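PDB 6JIG: GMP reductase from Trypanosoma brucei brucei, which probably catalyses the irreversible NADPH-dependent deamination of GMP to IMP, helping to balance adenine and guanine nucleotides, and binds guanine nucleotides at its CBS domains. Local coordinates for residues V231-V237 and D254-I260; D285-I291 and A305-G311. The protein carries 1 engineered substitution. One frame throughout, in Å; residues are numbered along the deposited sequence.

Interaction 1 of 2, residues V231-V237 and D254-I260; sequences VGAAVGV and DVLVVDI
Asp254 and Val231 hold each other twice at the start of the two strands. Val231 N reaches Asp254 OD2 at 2.9 Å, on the anti lone pair of that oxygen, while Asp254 N returns a bond to Val231 O, 2.9 Å away and nearly in line with the carbonyl. With CG beside its own backbone N (chi1 -63°), the carboxylate turns back to the neighbouring strand; Lys92 adds a salt bridge to the same OD2. A parallel ladder follows: Ala233 N to Val255 O, Val257 N to Ala233 O (2.9 Å), Val235 N to Val257 O (2.9 Å) and Asp259 N to Val235 O. These are adjacent TIM-barrel strands, joined right-handedly through helix 239-251 as a beta-alpha-beta unit. Val255 CG2 lies over the CA of Gly232, 3.7 Å away. On the face of Ala233, Val235, Leu256 and Val258, Val235 CG2 meets Val258 CG2 at 4.1 Å; helix 239-251 covers Val235 and Leu256, helix 266-277 Val258. Past the strand end, Val237 CG1 touches both Val258 CG1 (3.7 Å) and Ile260 CG2 (3.8 Å), crossing these side chains at about a right angle under helix 266-277. Asp259 directs OD2 to Asn53, close to the bound GMP.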
# COMPACT_ATOMS: atom_id res chain seq x y z
N VAL A 231 -41.53 8.63 21.10
CA VAL A 231 -40.10 8.67 21.42
C VAL A 231 -39.86 7.99 22.77
O VAL A 231 -40.66 8.12 23.70
CB VAL A 231 -39.57 10.13 21.41
CG1 VAL A 231 -40.31 11.01 22.45
CG2 VAL A 231 -38.06 10.17 21.62
N GLY A 232 -38.76 7.24 22.86
CA GLY A 232 -38.34 6.62 24.09
C GLY A 232 -37.10 7.30 24.66
O GLY A 232 -36.48 8.17 24.04
N ALA A 233 -36.74 6.88 25.87
CA ALA A 233 -35.59 7.44 26.56
C ALA A 233 -34.94 6.38 27.43
O ALA A 233 -35.63 5.57 28.05
CB ALA A 233 -36.00 8.65 27.41
N ALA A 234 -33.60 6.38 27.46
CA ALA A 234 -32.81 5.44 28.24
C ALA A 234 -32.56 5.98 29.64
O ALA A 234 -32.43 7.19 29.84
CB ALA A 234 -31.47 5.16 27.57
N VAL A 235 -32.52 5.06 30.61
CA VAL A 235 -32.10 5.31 31.98
C VAL A 235 -31.16 4.19 32.42
O VAL A 235 -31.16 3.10 31.85
CB VAL A 235 -33.29 5.38 32.97
CG1 VAL A 235 -34.27 6.46 32.55
CG2 VAL A 235 -33.96 4.00 33.08
N GLY A 236 -30.38 4.48 33.45
CA GLY A 236 -29.51 3.50 34.08
C GLY A 236 -30.19 2.82 35.25
O GLY A 236 -31.41 2.72 35.32
N VAL A 237 -29.37 2.35 36.20
CA VAL A 237 -29.90 1.51 37.27
C VAL A 237 -29.49 2.06 38.63
O VAL A 237 -29.66 1.38 39.65
CB VAL A 237 -29.42 0.05 37.12
CG1 VAL A 237 -29.92 -0.55 35.80
CG2 VAL A 237 -27.90 -0.03 37.22
N ASP A 254 -42.62 7.91 25.85
CA ASP A 254 -43.61 6.89 25.57
C ASP A 254 -43.19 5.51 26.04
O ASP A 254 -44.06 4.66 26.29
CB ASP A 254 -43.90 6.87 24.07
CG ASP A 254 -44.50 8.17 23.59
OD1 ASP A 254 -45.65 8.44 23.99
OD2 ASP A 254 -43.82 8.94 22.86
N VAL A 255 -41.88 5.27 26.16
CA VAL A 255 -41.32 4.06 26.76
C VAL A 255 -40.03 4.45 27.44
O VAL A 255 -39.37 5.43 27.07
CB VAL A 255 -41.04 2.92 25.75
CG1 VAL A 255 -42.30 2.40 25.13
CG2 VAL A 255 -40.08 3.39 24.66
N LEU A 256 -39.66 3.69 28.45
CA LEU A 256 -38.35 3.82 29.08
C LEU A 256 -37.52 2.58 28.74
O LEU A 256 -38.05 1.47 28.65
CB LEU A 256 -38.47 3.95 30.59
CG LEU A 256 -39.14 5.21 31.12
CD1 LEU A 256 -39.31 5.11 32.62
CD2 LEU A 256 -38.32 6.44 30.75
N VAL A 257 -36.22 2.78 28.58
CA VAL A 257 -35.31 1.67 28.29
C VAL A 257 -34.25 1.63 29.38
O VAL A 257 -33.37 2.50 29.43
CB VAL A 257 -34.66 1.81 26.90
CG1 VAL A 257 -33.73 0.61 26.63
CG2 VAL A 257 -35.73 1.96 25.81
N VAL A 258 -34.32 0.62 30.24
CA VAL A 258 -33.26 0.34 31.21
C VAL A 258 -32.12 -0.30 30.44
O VAL A 258 -32.28 -1.38 29.87
CB VAL A 258 -33.75 -0.59 32.32
CG1 VAL A 258 -32.61 -0.92 33.26
CG2 VAL A 258 -34.90 0.03 33.06
N ASP A 259 -30.95 0.35 30.44
CA ASP A 259 -29.88 -0.06 29.53
C ASP A 259 -28.56 -0.09 30.28
O ASP A 259 -28.01 0.97 30.61
CB ASP A 259 -29.80 0.87 28.32
CG ASP A 259 -28.96 0.27 27.19
OD1 ASP A 259 -28.33 -0.78 27.41
OD2 ASP A 259 -28.90 0.86 26.10
N ILE A 260 -28.05 -1.30 30.54
CA ILE A 260 -26.70 -1.48 31.05
C ILE A 260 -26.08 -2.66 30.32
O ILE A 260 -26.76 -3.51 29.74
CB ILE A 260 -26.66 -1.72 32.57
CG1 ILE A 260 -27.53 -2.90 32.98
CG2 ILE A 260 -27.06 -0.45 33.34
CD1 ILE A 260 -27.34 -3.23 34.47

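Interaction 2 of 2, residues D285-I291 and A305-G311; sequences DIIAGNI and ADGLKIG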
# COMPACT_ATOMS: atom_id res chain seq x y z
N ASP A 285 -44.44 1.56 29.18
CA ASP A 285 -43.73 0.30 29.03
C ASP A 285 -42.27 0.44 29.45
O ASP A 285 -41.62 1.45 29.16
CB ASP A 285 -43.81 -0.19 27.59
CG ASP A 285 -45.10 -0.93 27.29
OD1 ASP A 285 -46.01 -0.97 28.16
OD2 ASP A 285 -45.21 -1.47 26.18
N ILE A 286 -41.76 -0.58 30.13
CA ILE A 286 -40.38 -0.63 30.60
C ILE A 286 -39.67 -1.71 29.79
O ILE A 286 -39.99 -2.90 29.92
CB ILE A 286 -40.31 -0.93 32.10
CG1 ILE A 286 -41.21 0.03 32.90
CG2 ILE A 286 -38.86 -0.83 32.59
CD1 ILE A 286 -40.87 1.50 32.70
N ILE A 287 -38.70 -1.29 28.98
CA ILE A 287 -37.82 -2.18 28.22
C ILE A 287 -36.51 -2.30 28.98
O ILE A 287 -36.08 -1.34 29.65
CB ILE A 287 -37.61 -1.64 26.79
CG1 ILE A 287 -38.97 -1.51 26.09
CG2 ILE A 287 -36.64 -2.54 25.95
CD1 ILE A 287 -38.92 -0.72 24.78
N ALA A 288 -35.89 -3.48 28.94
CA ALA A 288 -34.66 -3.70 29.70
C ALA A 288 -33.68 -4.55 28.90
O ALA A 288 -34.08 -5.42 28.13
CB ALA A 288 -34.93 -4.38 31.04
N GLY A 289 -32.40 -4.29 29.12
CA GLY A 289 -31.31 -5.03 28.50
C GLY A 289 -30.02 -4.53 29.10
O GLY A 289 -30.02 -3.66 29.98
N ASN A 290 -28.89 -5.06 28.60
CA ASN A 290 -28.84 -5.97 27.46
C ASN A 290 -28.54 -7.40 27.89
O ASN A 290 -27.77 -7.63 28.82
CB ASN A 290 -27.77 -5.51 26.46
CG ASN A 290 -28.32 -4.54 25.43
OD1 ASN A 290 -29.27 -3.81 25.71
ND2 ASN A 290 -27.74 -4.56 24.23
N ILE A 291 -29.15 -8.36 27.19
CA ILE A 291 -29.11 -9.75 27.61
C ILE A 291 -28.79 -10.60 26.40
O ILE A 291 -28.88 -10.16 25.25
CB ILE A 291 -30.44 -10.22 28.24
CG1 ILE A 291 -31.56 -10.11 27.22
CG2 ILE A 291 -30.75 -9.43 29.53
CD1 ILE A 291 -32.79 -10.94 27.59
N ALA A 305 -40.50 -6.78 32.75
CA ALA A 305 -40.16 -6.07 31.52
C ALA A 305 -41.24 -6.22 30.47
O ALA A 305 -41.76 -7.31 30.22
CB ALA A 305 -38.82 -6.59 30.96
N ASP A 306 -41.57 -5.10 29.82
CA ASP A 306 -42.47 -5.08 28.67
C ASP A 306 -41.75 -5.29 27.34
O ASP A 306 -42.41 -5.43 26.31
CB ASP A 306 -43.22 -3.75 28.62
CG ASP A 306 -44.04 -3.52 29.87
OD1 ASP A 306 -45.00 -4.28 30.05
OD2 ASP A 306 -43.69 -2.63 30.67
N GLY A 307 -40.42 -5.25 27.33
CA GLY A 307 -39.65 -5.56 26.14
C GLY A 307 -38.23 -5.86 26.57
O GLY A 307 -37.79 -5.45 27.65
N LEU A 308 -37.51 -6.61 25.72
CA LEU A 308 -36.13 -7.02 26.01
C LEU A 308 -35.21 -6.52 24.92
O LEU A 308 -35.57 -6.51 23.74
CB LEU A 308 -36.00 -8.55 26.11
CG LEU A 308 -36.89 -9.20 27.16
CD1 LEU A 308 -36.85 -10.73 27.04
CD2 LEU A 308 -36.45 -8.75 28.53
N LYS A 309 -34.01 -6.07 25.31
CA LYS A 309 -33.02 -5.64 24.33
C LYS A 309 -31.88 -6.66 24.35
O LYS A 309 -31.30 -6.92 25.41
CB LYS A 309 -32.52 -4.22 24.61
CG LYS A 309 -31.76 -3.62 23.39
CD LYS A 309 -32.01 -2.11 23.20
CE LYS A 309 -31.39 -1.28 24.32
NZ LYS A 309 -29.89 -1.50 24.44
N ILE A 310 -31.59 -7.25 23.19
CA ILE A 310 -30.72 -8.42 23.07
C ILE A 310 -29.41 -7.97 22.45
O ILE A 310 -29.42 -7.38 21.37
CB ILE A 310 -31.35 -9.51 22.18
CG1 ILE A 310 -32.79 -9.82 22.58
CG2 ILE A 310 -30.43 -10.76 22.09
CD1 ILE A 310 -32.99 -10.12 24.01
N GLY A 311 -28.30 -8.27 23.12
CA GLY A 311 -27.00 -8.08 22.50
C GLY A 311 -25.92 -7.77 23.53
O GLY A 311 -25.98 -6.74 24.19
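Asn290, which touches the bound GMP, meets Lys309 and Gly311 with both ends of its amide. Its OD1 accepts a bond from Lys309 NZ at 2.7 Å, and its ND2 donates to Gly311 O at 2.8 Å, almost in the amide plane, fixing the group's rotation. Lys309 starts with CG anti to the backbone N (chi1 -166°), then bends to lay NZ against Asn290; NZ also forms salt bridges with Asp259 and GMP-binding Asp351, which accepts a bond from Asn290 ND2. A cis peptide precedes Asn290; beyond it Ile291 N bonds to Lys309 O and Gly311 N to Ile291 O. These end a parallel ladder (Asp306 N to Ile286 O, Ala288 N to Gly307 O, Lys309 N to Ala288 O) in a TIM-barrel beta-alpha-beta unit through helix 294-302. Asp306 OD2 takes Ile286 N at 2.9 Å, nearly straight (171°). The carboxylate planes of Asp285 and Asp306 stack, 17° apart, like charges probably offset by Asn42 N and Ser40 on one and Lys276 on the other. Ile291 CG1 packs on Ile310 CD1 (3.5 Å). Helix 294-302 covers Ile291 and Leu308, helix 330-344 these and Ile310, helix 266-277 Ile286 and Ala288, and strand 255-259 flanks strand 285-291.

Overall arrangement
Interactions 1 and 2 are two strand pairings separated by one, in a closed eight-stranded parallel barrel, their centres about 9 Å apart. Along the chain they come in series: strand 232-235, helix 239-251 and strand 255-259 end before strand 285-291, helix 294-302 and strand 307-310 begin. Strands 255-259 and 285-291 are neighbours, so the four run side by side, joined by probable hydrogen bonds from Val258 N to Ile287 O (2.7 Å) and from Ile287 N to Leu256 O (2.9 Å). Asp259 and Asn290 pack near the C-terminal strand ends, where TIM barrels carry their active sites: Asn290 lines the GMP pocket, the Asp259 side chain is about 5 Å from the nucleotide, and both contacts hold residues predicted to bind NAD(+).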